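Local coordinates for concanavalin A-like lectin protein kinase family protein (Theobroma cacao, PDB 6CTH) that probably transfers phosphate from ATP to protein substrates as a plant receptor-like kinase domain, here held with an oxindole inhibitor and magnesium, at residues L69-L77 with N154-L162; R115-L126 with F203-G213. All coordinates share one frame; numbering follows the deposited sequence.

Both contacts are largely buried and lie near the centre of the folded chain, their centres about 15 Å apart, yet they are built differently. Contact 1 joins the loop between helix 54-66 and strand 77-83 to strand 155-157 and the metal-binding turn after it, mostly by backbone and side-chain hydrogen bonds to carbonyl oxygens, with a small apolar cluster round Phe160 at one end. Contact 2 packs helix 112-132 against helix 196-212 almost wholly through apolar side chains, with one arginine bond at its end. The two meet on helix 112-132: Asp121 OD2 probably accepts a hydrogen bond from Ala155 N at 2.9 Å, and Asn73 packs against the same carboxylate.

Contact 1. Residues L69-L77 with N154-L162; sequences LRHKNLVKL and NAKLGDFGL. With MG (magnesium ion), chain C.
Leu69 lays CD1 over one face of the Phe160 ring, 4.0 Å from its centroid and offset toward the rim, a CH-pi contact. Lys72 offers its backbone O to Lys156 NZ at 3.1 Å; the lysine chain runs along the loop and bends at its last torsion (chi4 -91°), which lets the ammonium also bond Leu74 O, the longer of the two. Asn73 works through both ends of its amide: ND2 gives a nearly straight bond of 2.9 Å to Ala155 O, with that oxygen close to the amide plane, while OD1 takes Lys72 NZ. Its backbone O receives Leu157 N at 2.9 Å. Leu74 bridges to Leu157 and turns CD2 to the edge of the Phe160 ring, 4.0 Å from CZ. Val75 N then bonds Leu157 O at 2.9 Å, and Val75 CG2 rests 3.8 Å from Gly158 CA. One residue on, Asp159 OD2 binds magnesium at 2.1 Å, with four waters and Asp141 completing the site. Gly158 and Asp159 touch the inhibitor, and Phe160 packs on Ile65 and Ile66 of helix 54-66; Asp159 on the magnesium and Phe160 against this helix are consistent with the DFG-in state of a protein kinase.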
ATOM      1  N   LEU A  69       0.718   9.140 -14.067  1.00 29.73           N
ATOM      2  CA  LEU A  69       1.438   9.324 -12.833  1.00 29.10           C
ATOM      3  C   LEU A  69       2.941   9.161 -12.989  1.00 28.25           C
ATOM      4  O   LEU A  69       3.391   8.209 -13.594  1.00 27.64           O
ATOM      5  CB  LEU A  69       0.966   8.273 -11.822  1.00 29.30           C
ATOM      6  CG  LEU A  69      -0.537   8.186 -11.553  1.00 29.92           C
ATOM      7  CD1 LEU A  69      -0.828   6.994 -10.642  1.00 30.11           C
ATOM      8  CD2 LEU A  69      -0.992   9.474 -10.914  1.00 30.29           C
ATOM      9  N   ARG A  70       3.701  10.101 -12.440  1.00 28.01           N
ATOM     10  CA  ARG A  70       5.152   9.996 -12.380  1.00 28.15           C
ATOM     11  C   ARG A  70       5.559  10.553 -11.018  1.00 27.14           C
ATOM     12  O   ARG A  70       5.373  11.737 -10.775  1.00 26.92           O
ATOM     13  CB  ARG A  70       5.811  10.774 -13.509  1.00 29.38           C
ATOM     14  CG  ARG A  70       5.382  10.308 -14.885  1.00 30.76           C
ATOM     15  CD  ARG A  70       6.018   8.981 -15.239  1.00 32.73           C
ATOM     16  NE  ARG A  70       5.888   8.699 -16.664  1.00 35.50           N
ATOM     17  CZ  ARG A  70       4.775   8.253 -17.232  1.00 37.33           C
ATOM     18  NH1 ARG A  70       3.696   8.028 -16.500  1.00 36.32           N
ATOM     19  NH2 ARG A  70       4.742   8.028 -18.534  1.00 39.77           N
ATOM     20  N   HIS A  71       6.147   9.735 -10.152  1.00 26.83           N
ATOM     21  CA  HIS A  71       6.514  10.227  -8.822  1.00 26.45           C
ATOM     22  C   HIS A  71       7.530   9.252  -8.254  1.00 26.74           C
ATOM     23  O   HIS A  71       7.412   8.021  -8.477  1.00 26.30           O
ATOM     24  CB  HIS A  71       5.275  10.416  -7.901  1.00 26.87           C
ATOM     25  CG  HIS A  71       5.536  11.119  -6.615  1.00 26.56           C
ATOM     26  ND1 HIS A  71       6.039  10.492  -5.495  1.00 26.91           N
ATOM     27  CD2 HIS A  71       5.324  12.407  -6.251  1.00 26.52           C
ATOM     28  CE1 HIS A  71       6.129  11.370  -4.498  1.00 27.09           C
ATOM     29  NE2 HIS A  71       5.661  12.530  -4.920  1.00 26.68           N
ATOM     30  N   LYS A  72       8.461   9.764  -7.454  1.00 27.03           N
ATOM     31  CA  LYS A  72       9.481   8.906  -6.836  1.00 27.65           C
ATOM     32  C   LYS A  72       8.865   7.811  -5.944  1.00 27.50           C
ATOM     33  O   LYS A  72       9.455   6.766  -5.760  1.00 27.61           O
ATOM     34  CB  LYS A  72      10.535   9.664  -6.040  1.00 28.22           C
ATOM     35  CG  LYS A  72      10.044  10.272  -4.778  1.00 29.08           C
ATOM     36  CD  LYS A  72      11.008  11.290  -4.155  1.00 29.76           C
ATOM     37  CE  LYS A  72      10.282  12.067  -3.073  1.00 30.71           C
ATOM     38  NZ  LYS A  72       9.921  11.317  -1.837  1.00 31.78           N
ATOM     39  N   ASN A  73       7.700   8.059  -5.409  1.00 27.25           N
ATOM     40  CA  ASN A  73       7.064   7.078  -4.505  1.00 27.09           C
ATOM     41  C   ASN A  73       5.886   6.361  -5.173  1.00 27.22           C
ATOM     42  O   ASN A  73       5.045   5.810  -4.469  1.00 27.01           O
ATOM     43  CB  ASN A  73       6.684   7.728  -3.214  1.00 27.30           C
ATOM     44  CG  ASN A  73       7.892   8.342  -2.497  1.00 27.65           C
ATOM     45  OD1 ASN A  73       7.937   9.552  -2.276  1.00 27.99           O
ATOM     46  ND2 ASN A  73       8.892   7.522  -2.199  1.00 27.68           N
ATOM     47  N   LEU A  74       5.851   6.335  -6.502  1.00 26.93           N
ATOM     48  CA  LEU A  74       4.890   5.534  -7.241  1.00 27.75           C
ATOM     49  C   LEU A  74       5.552   4.564  -8.193  1.00 27.86           C
ATOM     50  O   LEU A  74       6.522   4.925  -8.893  1.00 27.48           O
ATOM     51  CB  LEU A  74       3.902   6.398  -7.997  1.00 28.23           C
ATOM     52  CG  LEU A  74       2.971   7.267  -7.174  1.00 28.90           C
ATOM     53  CD1 LEU A  74       2.131   8.106  -8.106  1.00 29.46           C
ATOM     54  CD2 LEU A  74       2.045   6.392  -6.345  1.00 29.73           C
ATOM     55  N   VAL A  75       5.002   3.338  -8.298  1.00 27.71           N
ATOM     56  CA  VAL A  75       5.508   2.397  -9.266  1.00 28.67           C
ATOM     57  C   VAL A  75       5.221   2.877 -10.686  1.00 29.02           C
ATOM     58  O   VAL A  75       4.116   3.367 -10.954  1.00 29.34           O
ATOM     59  CB  VAL A  75       4.811   1.022  -9.047  1.00 28.85           C
ATOM     60  CG1 VAL A  75       5.130   0.067 -10.175  1.00 29.84           C
ATOM     61  CG2 VAL A  75       5.214   0.471  -7.704  1.00 29.22           C
ATOM     62  N   LYS A  76       6.232   2.814 -11.561  1.00 30.27           N
ATOM     63  CA  LYS A  76       6.119   3.147 -12.993  1.00 31.93           C
ATOM     64  C   LYS A  76       5.840   1.943 -13.878  1.00 32.99           C
ATOM     65  O   LYS A  76       6.376   0.841 -13.632  1.00 35.35           O
ATOM     66  CB  LYS A  76       7.429   3.854 -13.551  1.00 32.93           C
ATOM     67  N   LEU A  77       4.950   2.110 -14.852  1.00 33.44           N
ATOM     68  CA  LEU A  77       4.707   1.108 -15.859  1.00 34.14           C
ATOM     69  C   LEU A  77       5.774   1.247 -16.932  1.00 34.98           C
ATOM     70  O   LEU A  77       6.088   2.363 -17.342  1.00 33.86           O
ATOM     71  CB  LEU A  77       3.328   1.289 -16.462  1.00 34.70           C
ATOM     72  CG  LEU A  77       2.792   0.143 -17.307  1.00 36.25           C
ATOM     73  CD1 LEU A  77       2.626  -1.104 -16.460  1.00 36.07           C
ATOM     74  CD2 LEU A  77       1.483   0.535 -17.984  1.00 36.48           C
ATOM     75  N   ASN A 154      13.587   2.579  -0.210  1.00 40.45           N
ATOM     76  CA  ASN A 154      12.616   3.629  -0.507  1.00 39.06           C
ATOM     77  C   ASN A 154      11.340   2.934  -0.995  1.00 36.62           C
ATOM     78  O   ASN A 154      11.418   1.899  -1.684  1.00 37.50           O
ATOM     79  CB  ASN A 154      13.119   4.607  -1.565  1.00 39.94           C
ATOM     80  CG  ASN A 154      14.399   5.372  -1.130  1.00 41.38           C
ATOM     81  OD1 ASN A 154      14.436   6.002  -0.087  1.00 41.92           O
ATOM     82  ND2 ASN A 154      15.452   5.273  -1.944  1.00 42.93           N
ATOM     83  N   ALA A 155      10.190   3.483  -0.625  1.00 33.91           N
ATOM     84  CA  ALA A 155       8.883   2.857  -0.916  1.00 31.91           C
ATOM     85  C   ALA A 155       8.196   3.417  -2.152  1.00 31.06           C
ATOM     86  O   ALA A 155       8.279   4.646  -2.398  1.00 30.41           O
ATOM     87  CB  ALA A 155       7.991   2.999   0.274  1.00 32.10           C
ATOM     88  N   LYS A 156       7.583   2.551  -2.965  1.00 29.61           N
ATOM     89  CA  LYS A 156       6.779   2.934  -4.113  1.00 29.42           C
ATOM     90  C   LYS A 156       5.423   2.263  -4.049  1.00 29.24           C
ATOM     91  O   LYS A 156       5.352   1.044  -3.994  1.00 29.17           O
ATOM     92  CB  LYS A 156       7.467   2.570  -5.428  1.00 30.97           C
ATOM     93  CG  LYS A 156       8.657   3.462  -5.783  1.00 32.72           C
ATOM     94  CD  LYS A 156       9.369   3.067  -7.078  1.00 34.00           C
ATOM     95  CE  LYS A 156      10.373   4.127  -7.518  1.00 35.64           C
ATOM     96  NZ  LYS A 156       9.747   5.142  -8.431  1.00 36.90           N
ATOM     97  N   LEU A 157       4.354   3.046  -4.078  1.00 28.30           N
ATOM     98  CA  LEU A 157       3.008   2.537  -4.051  1.00 27.80           C
ATOM     99  C   LEU A 157       2.606   2.150  -5.454  1.00 27.87           C
ATOM    100  O   LEU A 157       2.883   2.842  -6.431  1.00 26.76           O
ATOM    101  CB  LEU A 157       2.082   3.581  -3.458  1.00 27.69           C
ATOM    102  CG  LEU A 157       0.605   3.290  -3.497  1.00 27.57           C
ATOM    103  CD1 LEU A 157       0.277   2.133  -2.558  1.00 27.66           C
ATOM    104  CD2 LEU A 157      -0.190   4.510  -3.075  1.00 27.21           C
ATOM    105  N   GLY A 158       2.008   0.975  -5.586  1.00 27.74           N
ATOM    106  CA  GLY A 158       1.468   0.524  -6.842  1.00 28.27           C
ATOM    107  C   GLY A 158       0.086  -0.057  -6.705  1.00 28.47           C
ATOM    108  O   GLY A 158      -0.572   0.119  -5.681  1.00 28.74           O
ATOM    109  N   ASP A 159      -0.272  -0.839  -7.724  1.00 28.98           N
ATOM    110  CA  ASP A 159      -1.605  -1.432  -7.923  1.00 29.70           C
ATOM    111  C   ASP A 159      -2.716  -0.417  -8.055  1.00 29.71           C
ATOM    112  O   ASP A 159      -3.407  -0.093  -7.066  1.00 29.96           O
ATOM    113  CB  ASP A 159      -1.984  -2.387  -6.739  1.00 30.46           C
ATOM    114  CG  ASP A 159      -3.331  -3.092  -6.944  1.00 31.43           C
ATOM    115  OD1 ASP A 159      -3.797  -3.215  -8.089  1.00 32.04           O
ATOM    116  OD2 ASP A 159      -3.912  -3.468  -5.893  1.00 32.24           O
ATOM    117  N   PHE A 160      -2.961  -0.004  -9.284  1.00 29.65           N
ATOM    118  CA  PHE A 160      -4.017   0.941  -9.633  1.00 30.18           C
ATOM    119  C   PHE A 160      -5.245   0.280 -10.255  1.00 30.27           C
ATOM    120  O   PHE A 160      -6.052   0.938 -10.898  1.00 29.97           O
ATOM    121  CB  PHE A 160      -3.430   2.045 -10.519  1.00 30.94           C
ATOM    122  CG  PHE A 160      -2.301   2.733  -9.821  1.00 31.29           C
ATOM    123  CD1 PHE A 160      -2.538   3.722  -8.941  1.00 30.89           C
ATOM    124  CD2 PHE A 160      -0.982   2.324 -10.076  1.00 32.83           C
ATOM    125  CE1 PHE A 160      -1.506   4.338  -8.229  1.00 31.46           C
ATOM    126  CE2 PHE A 160       0.067   2.959  -9.399  1.00 32.77           C
ATOM    127  CZ  PHE A 160      -0.209   3.895  -8.441  1.00 31.96           C
ATOM    128  N   GLY A 161      -5.459  -0.999  -9.982  1.00 30.87           N
ATOM    129  CA  GLY A 161      -6.576  -1.699 -10.622  1.00 31.44           C
ATOM    130  C   GLY A 161      -7.957  -1.274 -10.171  1.00 31.52           C
ATOM    131  O   GLY A 161      -8.895  -1.383 -10.950  1.00 32.50           O
ATOM    132  N   LEU A 162      -8.059  -0.757  -8.946  1.00 31.32           N
ATOM    133  CA  LEU A 162      -9.279  -0.168  -8.392  1.00 31.67           C
ATOM    134  C   LEU A 162      -9.261   1.372  -8.379  1.00 30.92           C
ATOM    135  O   LEU A 162     -10.228   2.007  -7.926  1.00 31.44           O
ATOM    136  CB  LEU A 162      -9.522  -0.691  -6.972  1.00 32.59           C
ATOM    137  CG  LEU A 162      -9.924  -2.148  -6.847  1.00 33.61           C
ATOM    138  CD1 LEU A 162     -10.105  -2.493  -5.391  1.00 34.30           C
ATOM    139  CD2 LEU A 162     -11.199  -2.364  -7.644  1.00 34.87           C
TER
HETATM  140 MG    MG C 602      -5.814  -4.372  -5.543  1.00 31.11          MG
HETATM  141  O   HOH W   1      -5.847  -5.054  -7.641  1.00 32.58           O
HETATM  142  O   HOH W   2      -4.679  -5.900  -4.861  1.00 33.42           O
HETATM  143  O   HOH W   3      -7.605  -5.415  -5.326  1.00 35.03           O
HETATM  144  O   HOH W   4      -6.771  -2.704  -6.404  1.00 34.08           O

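Contact 2. Residues R115-L126 with F203-G213; sequences RYRIVKDLASAL and FGVVALEIASG
Helices 115-126 and 203-212 run antiparallel at 169°, their axes 10.1 Å apart at closest approach, with the CA atoms of Val119 and Ala207 6.3 Å apart midway. At one end, Phe203 enters as a knob into the hole formed by Val119, Leu122, Ala123 and Leu126. With its CG anti to the backbone N (chi1 172°), the ring reaches across to the other helix: CD1 meets Leu122 CD2 at 3.6 Å, CZ meets Val119 CG1 at 3.7 Å, and Leu126 CD2 lies against CB. Leu122 CD2 also touches Val206 CG1, 3.7 Å away. Farther along, Ile210 and Val119 lie side by side, pointing contrary ways, with Ile210 CD1 3.8 Å from Val119 CG2, while Ile210 CG2 packs on Arg115 CB at 3.6 Å. The extended Arg115 chain then carries NH1 to Ile210 O, 2.9 Å away, with the oxygen in the guanidinium plane. Asp247 forms a salt bridge with the same NH1 and Leu110 O accepts from NE, giving the guanidinium three partners. Leu262 of helix 256-269 packs on Val119 and Ala207, and Val283 of helix 280-287 on Phe203; the pair, helices E and F in kinase nomenclature, is part of the hydrophobic core of the protein kinase C-lobe.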
ATOM      1  N   ARG A 115      11.453   2.390   8.705  1.00 37.45           N
ATOM      2  CA  ARG A 115       9.995   2.358   8.769  1.00 37.06           C
ATOM      3  C   ARG A 115       9.334   3.739   8.741  1.00 35.80           C
ATOM      4  O   ARG A 115       8.340   3.942   8.059  1.00 35.37           O
ATOM      5  CB  ARG A 115       9.542   1.628  10.032  1.00 38.49           C
ATOM      6  CG  ARG A 115       9.788   0.133  10.011  1.00 39.17           C
ATOM      7  CD  ARG A 115       9.376  -0.508  11.324  1.00 40.75           C
ATOM      8  NE  ARG A 115      10.085  -1.758  11.556  1.00 41.22           N
ATOM      9  CZ  ARG A 115       9.524  -2.859  12.041  1.00 42.58           C
ATOM     10  NH1 ARG A 115       8.239  -2.872  12.353  1.00 42.19           N
ATOM     11  NH2 ARG A 115      10.254  -3.947  12.214  1.00 43.12           N
ATOM     12  N   TYR A 116       9.903   4.682   9.481  1.00 35.75           N
ATOM     13  CA  TYR A 116       9.370   6.049   9.576  1.00 35.70           C
ATOM     14  C   TYR A 116       9.541   6.705   8.193  1.00 35.51           C
ATOM     15  O   TYR A 116       8.655   7.421   7.758  1.00 34.85           O
ATOM     16  CB  TYR A 116      10.067   6.848  10.652  1.00 36.51           C
ATOM     17  CG  TYR A 116       9.270   8.023  11.211  1.00 37.19           C
ATOM     18  CD1 TYR A 116       8.088   7.819  11.902  1.00 36.93           C
ATOM     19  CD2 TYR A 116       9.721   9.319  11.088  1.00 38.14           C
ATOM     20  CE1 TYR A 116       7.363   8.871  12.412  1.00 37.69           C
ATOM     21  CE2 TYR A 116       8.997  10.405  11.594  1.00 38.53           C
ATOM     22  CZ  TYR A 116       7.819  10.164  12.246  1.00 38.12           C
ATOM     23  OH  TYR A 116       7.121  11.196  12.800  1.00 39.23           O
ATOM     24  N   ARG A 117      10.649   6.414   7.522  1.00 36.20           N
ATOM     25  CA  ARG A 117      10.893   6.929   6.179  1.00 37.33           C
ATOM     26  C   ARG A 117       9.864   6.375   5.191  1.00 35.14           C
ATOM     27  O   ARG A 117       9.348   7.097   4.350  1.00 33.92           O
ATOM     28  CB  ARG A 117      12.305   6.573   5.725  1.00 41.12           C
ATOM     29  CG  ARG A 117      12.852   7.478   4.637  1.00 44.76           C
ATOM     30  CD  ARG A 117      13.700   6.697   3.650  1.00 49.19           C
ATOM     31  NE  ARG A 117      14.971   6.282   4.228  1.00 54.26           N
ATOM     32  CZ  ARG A 117      15.547   5.108   3.999  1.00 56.78           C
ATOM     33  NH1 ARG A 117      16.707   4.818   4.566  1.00 59.93           N
ATOM     34  NH2 ARG A 117      14.964   4.226   3.205  1.00 57.06           N
ATOM     35  N   ILE A 118       9.563   5.085   5.311  1.00 33.39           N
ATOM     36  CA  ILE A 118       8.585   4.443   4.460  1.00 32.51           C
ATOM     37  C   ILE A 118       7.211   5.086   4.620  1.00 31.70           C
ATOM     38  O   ILE A 118       6.512   5.307   3.634  1.00 31.17           O
ATOM     39  CB  ILE A 118       8.533   2.909   4.709  1.00 32.65           C
ATOM     40  CG1 ILE A 118       9.800   2.229   4.120  1.00 33.43           C
ATOM     41  CG2 ILE A 118       7.269   2.290   4.112  1.00 32.84           C
ATOM     42  CD1 ILE A 118      10.056   0.812   4.575  1.00 33.81           C
ATOM     43  N   VAL A 119       6.801   5.383   5.841  1.00 31.53           N
ATOM     44  CA  VAL A 119       5.497   5.994   6.059  1.00 31.49           C
ATOM     45  C   VAL A 119       5.497   7.371   5.381  1.00 31.15           C
ATOM     46  O   VAL A 119       4.514   7.732   4.733  1.00 30.91           O
ATOM     47  CB  VAL A 119       5.172   6.129   7.553  1.00 32.12           C
ATOM     48  CG1 VAL A 119       3.931   6.987   7.783  1.00 32.59           C
ATOM     49  CG2 VAL A 119       4.988   4.758   8.152  1.00 32.20           C
ATOM     50  N   LYS A 120       6.573   8.126   5.543  1.00 32.00           N
ATOM     51  CA  LYS A 120       6.665   9.477   4.875  1.00 31.92           C
ATOM     52  C   LYS A 120       6.620   9.345   3.327  1.00 31.71           C
ATOM     53  O   LYS A 120       5.985  10.167   2.651  1.00 31.34           O
ATOM     54  CB  LYS A 120       7.921  10.202   5.331  1.00 32.96           C
ATOM     55  CG  LYS A 120       7.848  10.724   6.754  1.00 34.31           C
ATOM     56  CD  LYS A 120       9.168  11.343   7.136  1.00 35.80           C
ATOM     57  CE  LYS A 120       9.077  11.969   8.477  1.00 37.69           C
ATOM     58  NZ  LYS A 120      10.411  12.562   8.810  1.00 39.70           N
ATOM     59  N   ASP A 121       7.255   8.301   2.801  1.00 31.25           N
ATOM     60  CA  ASP A 121       7.260   7.982   1.347  1.00 30.99           C
ATOM     61  C   ASP A 121       5.847   7.705   0.874  1.00 29.49           C
ATOM     62  O   ASP A 121       5.400   8.238  -0.121  1.00 28.30           O
ATOM     63  CB  ASP A 121       8.115   6.747   0.971  1.00 32.34           C
ATOM     64  CG  ASP A 121       9.636   6.974   1.012  1.00 34.82           C
ATOM     65  OD1 ASP A 121      10.092   8.138   1.074  1.00 35.62           O
ATOM     66  OD2 ASP A 121      10.378   5.951   0.940  1.00 35.72           O
ATOM     67  N   LEU A 122       5.131   6.861   1.624  1.00 28.58           N
ATOM     68  CA  LEU A 122       3.748   6.556   1.304  1.00 27.94           C
ATOM     69  C   LEU A 122       2.894   7.822   1.391  1.00 27.38           C
ATOM     70  O   LEU A 122       2.033   8.026   0.505  1.00 26.84           O
ATOM     71  CB  LEU A 122       3.196   5.446   2.245  1.00 27.80           C
ATOM     72  CG  LEU A 122       1.734   5.088   2.031  1.00 27.79           C
ATOM     73  CD1 LEU A 122       1.485   4.541   0.673  1.00 28.13           C
ATOM     74  CD2 LEU A 122       1.360   4.064   3.112  1.00 27.92           C
ATOM     75  N   ALA A 123       3.131   8.674   2.394  1.00 27.63           N
ATOM     76  CA  ALA A 123       2.343   9.911   2.549  1.00 28.06           C
ATOM     77  C   ALA A 123       2.564  10.846   1.341  1.00 28.41           C
ATOM     78  O   ALA A 123       1.608  11.413   0.814  1.00 28.09           O
ATOM     79  CB  ALA A 123       2.659  10.626   3.835  1.00 28.40           C
ATOM     80  N   SER A 124       3.812  10.912   0.913  1.00 28.77           N
ATOM     81  CA  SER A 124       4.203  11.705  -0.303  1.00 29.07           C
ATOM     82  C   SER A 124       3.486  11.207  -1.532  1.00 28.27           C
ATOM     83  O   SER A 124       2.968  11.995  -2.332  1.00 27.71           O
ATOM     84  CB  SER A 124       5.719  11.703  -0.489  1.00 30.27           C
ATOM     85  OG  SER A 124       6.301  12.532   0.523  1.00 33.31           O
ATOM     86  N   ALA A 125       3.445   9.878  -1.705  1.00 27.71           N
ATOM     87  CA  ALA A 125       2.677   9.298  -2.813  1.00 27.65           C
ATOM     88  C   ALA A 125       1.212   9.715  -2.790  1.00 27.29           C
ATOM     89  O   ALA A 125       0.654  10.079  -3.806  1.00 26.53           O
ATOM     90  CB  ALA A 125       2.807   7.777  -2.806  1.00 27.82           C
ATOM     91  N   LEU A 126       0.594   9.600  -1.627  1.00 27.18           N
ATOM     92  CA  LEU A 126      -0.803   9.934  -1.469  1.00 27.89           C
ATOM     93  C   LEU A 126      -1.071  11.414  -1.729  1.00 27.37           C
ATOM     94  O   LEU A 126      -2.082  11.770  -2.288  1.00 26.77           O
ATOM     95  CB  LEU A 126      -1.285   9.522  -0.088  1.00 29.47           C
ATOM     96  CG  LEU A 126      -2.765   9.217   0.038  1.00 31.86           C
ATOM     97  CD1 LEU A 126      -3.274   8.432  -1.153  1.00 32.93           C
ATOM     98  CD2 LEU A 126      -3.048   8.471   1.332  1.00 32.03           C
ATOM     99  N   PHE A 203      -4.382   4.346   4.717  1.00 27.63           N
ATOM    100  CA  PHE A 203      -3.044   4.792   5.116  1.00 28.18           C
ATOM    101  C   PHE A 203      -2.809   4.650   6.643  1.00 28.73           C
ATOM    102  O   PHE A 203      -1.720   4.233   7.082  1.00 28.90           O
ATOM    103  CB  PHE A 203      -2.838   6.287   4.674  1.00 28.42           C
ATOM    104  CG  PHE A 203      -1.575   6.922   5.206  1.00 28.66           C
ATOM    105  CD1 PHE A 203      -0.393   6.828   4.516  1.00 28.43           C
ATOM    106  CD2 PHE A 203      -1.584   7.589   6.420  1.00 29.21           C
ATOM    107  CE1 PHE A 203       0.785   7.381   5.027  1.00 28.68           C
ATOM    108  CE2 PHE A 203      -0.415   8.129   6.941  1.00 29.37           C
ATOM    109  CZ  PHE A 203       0.770   8.035   6.235  1.00 29.03           C
ATOM    110  N   GLY A 204      -3.816   5.031   7.419  1.00 29.45           N
ATOM    111  CA  GLY A 204      -3.805   4.923   8.915  1.00 29.90           C
ATOM    112  C   GLY A 204      -3.534   3.488   9.335  1.00 30.42           C
ATOM    113  O   GLY A 204      -2.639   3.247  10.149  1.00 31.71           O
ATOM    114  N   VAL A 205      -4.253   2.561   8.725  1.00 30.22           N
ATOM    115  CA  VAL A 205      -4.106   1.141   9.050  1.00 30.35           C
ATOM    116  C   VAL A 205      -2.688   0.701   8.716  1.00 30.36           C
ATOM    117  O   VAL A 205      -2.000   0.123   9.562  1.00 30.43           O
ATOM    118  CB  VAL A 205      -5.106   0.265   8.310  1.00 30.36           C
ATOM    119  CG1 VAL A 205      -4.836  -1.204   8.603  1.00 30.71           C
ATOM    120  CG2 VAL A 205      -6.512   0.640   8.688  1.00 31.24           C
ATOM    121  N   VAL A 206      -2.212   1.081   7.530  1.00 29.30           N
ATOM    122  CA  VAL A 206      -0.859   0.734   7.127  1.00 29.43           C
ATOM    123  C   VAL A 206       0.161   1.308   8.103  1.00 29.77           C
ATOM    124  O   VAL A 206       1.117   0.645   8.448  1.00 29.89           O
ATOM    125  CB  VAL A 206      -0.588   1.171   5.659  1.00 29.27           C
ATOM    126  CG1 VAL A 206       0.906   1.132   5.350  1.00 29.42           C
ATOM    127  CG2 VAL A 206      -1.380   0.251   4.713  1.00 29.70           C
ATOM    128  N   ALA A 207       0.006   2.573   8.504  1.00 29.84           N
ATOM    129  CA  ALA A 207       0.932   3.207   9.442  1.00 30.84           C
ATOM    130  C   ALA A 207       1.044   2.373  10.730  1.00 31.74           C
ATOM    131  O   ALA A 207       2.124   2.138  11.237  1.00 32.26           O
ATOM    132  CB  ALA A 207       0.459   4.598   9.784  1.00 31.39           C
ATOM    133  N   LEU A 208      -0.091   1.895  11.206  1.00 32.15           N
ATOM    134  CA  LEU A 208      -0.119   1.092  12.447  1.00 32.98           C
ATOM    135  C   LEU A 208       0.478  -0.288  12.273  1.00 33.40           C
ATOM    136  O   LEU A 208       1.099  -0.813  13.206  1.00 35.35           O
ATOM    137  CB  LEU A 208      -1.534   1.036  12.988  1.00 33.38           C
ATOM    138  CG  LEU A 208      -2.087   2.398  13.415  1.00 33.97           C
ATOM    139  CD1 LEU A 208      -3.493   2.320  13.925  1.00 34.79           C
ATOM    140  CD2 LEU A 208      -1.210   3.117  14.442  1.00 34.63           C
ATOM    141  N   GLU A 209       0.282  -0.894  11.095  1.00 32.96           N
ATOM    142  CA  GLU A 209       0.927  -2.170  10.756  1.00 33.20           C
ATOM    143  C   GLU A 209       2.428  -2.006  10.764  1.00 34.09           C
ATOM    144  O   GLU A 209       3.151  -2.877  11.211  1.00 33.86           O
ATOM    145  CB  GLU A 209       0.492  -2.720   9.397  1.00 32.61           C
ATOM    146  CG  GLU A 209      -0.972  -3.091   9.316  1.00 33.17           C
ATOM    147  CD  GLU A 209      -1.429  -3.606   7.999  1.00 34.55           C
ATOM    148  OE1 GLU A 209      -0.968  -3.032   6.958  1.00 34.62           O
ATOM    149  OE2 GLU A 209      -2.242  -4.595   7.963  1.00 34.35           O
ATOM    150  N   ILE A 210       2.926  -0.898  10.178  1.00 33.54           N
ATOM    151  CA  ILE A 210       4.351  -0.657  10.137  1.00 34.37           C
ATOM    152  C   ILE A 210       4.977  -0.439  11.548  1.00 35.85           C
ATOM    153  O   ILE A 210       6.036  -0.983  11.868  1.00 37.69           O
ATOM    154  CB  ILE A 210       4.619   0.530   9.185  1.00 33.43           C
ATOM    155  CG1 ILE A 210       4.320   0.131   7.753  1.00 32.92           C
ATOM    156  CG2 ILE A 210       6.037   1.060   9.278  1.00 34.57           C
ATOM    157  CD1 ILE A 210       4.373   1.299   6.765  1.00 33.06           C
ATOM    158  N   ALA A 211       4.315   0.332  12.387  1.00 36.51           N
ATOM    159  CA  ALA A 211       4.747   0.551  13.778  1.00 37.24           C
ATOM    160  C   ALA A 211       4.814  -0.765  14.583  1.00 38.15           C
ATOM    161  O   ALA A 211       5.740  -0.967  15.377  1.00 38.45           O
ATOM    162  CB  ALA A 211       3.780   1.491  14.467  1.00 37.19           C
ATOM    163  N   SER A 212       3.833  -1.617  14.352  1.00 37.68           N
ATOM    164  CA  SER A 212       3.562  -2.765  15.246  1.00 38.22           C
ATOM    165  C   SER A 212       4.087  -4.100  14.716  1.00 38.71           C
ATOM    166  O   SER A 212       4.228  -5.084  15.486  1.00 38.31           O
ATOM    167  CB  SER A 212       2.046  -2.836  15.504  1.00 37.75           C
ATOM    168  OG  SER A 212       1.340  -3.334  14.361  1.00 36.49           O
ATOM    169  N   GLY A 213       4.355  -4.179  13.412  1.00 37.24           N
ATOM    170  CA  GLY A 213       4.655  -5.435  12.758  1.00 38.41           C
ATOM    171  C   GLY A 213       3.531  -6.446  12.788  1.00 38.00           C
ATOM    172  O   GLY A 213       3.793  -7.643  12.700  1.00 40.45           O
TER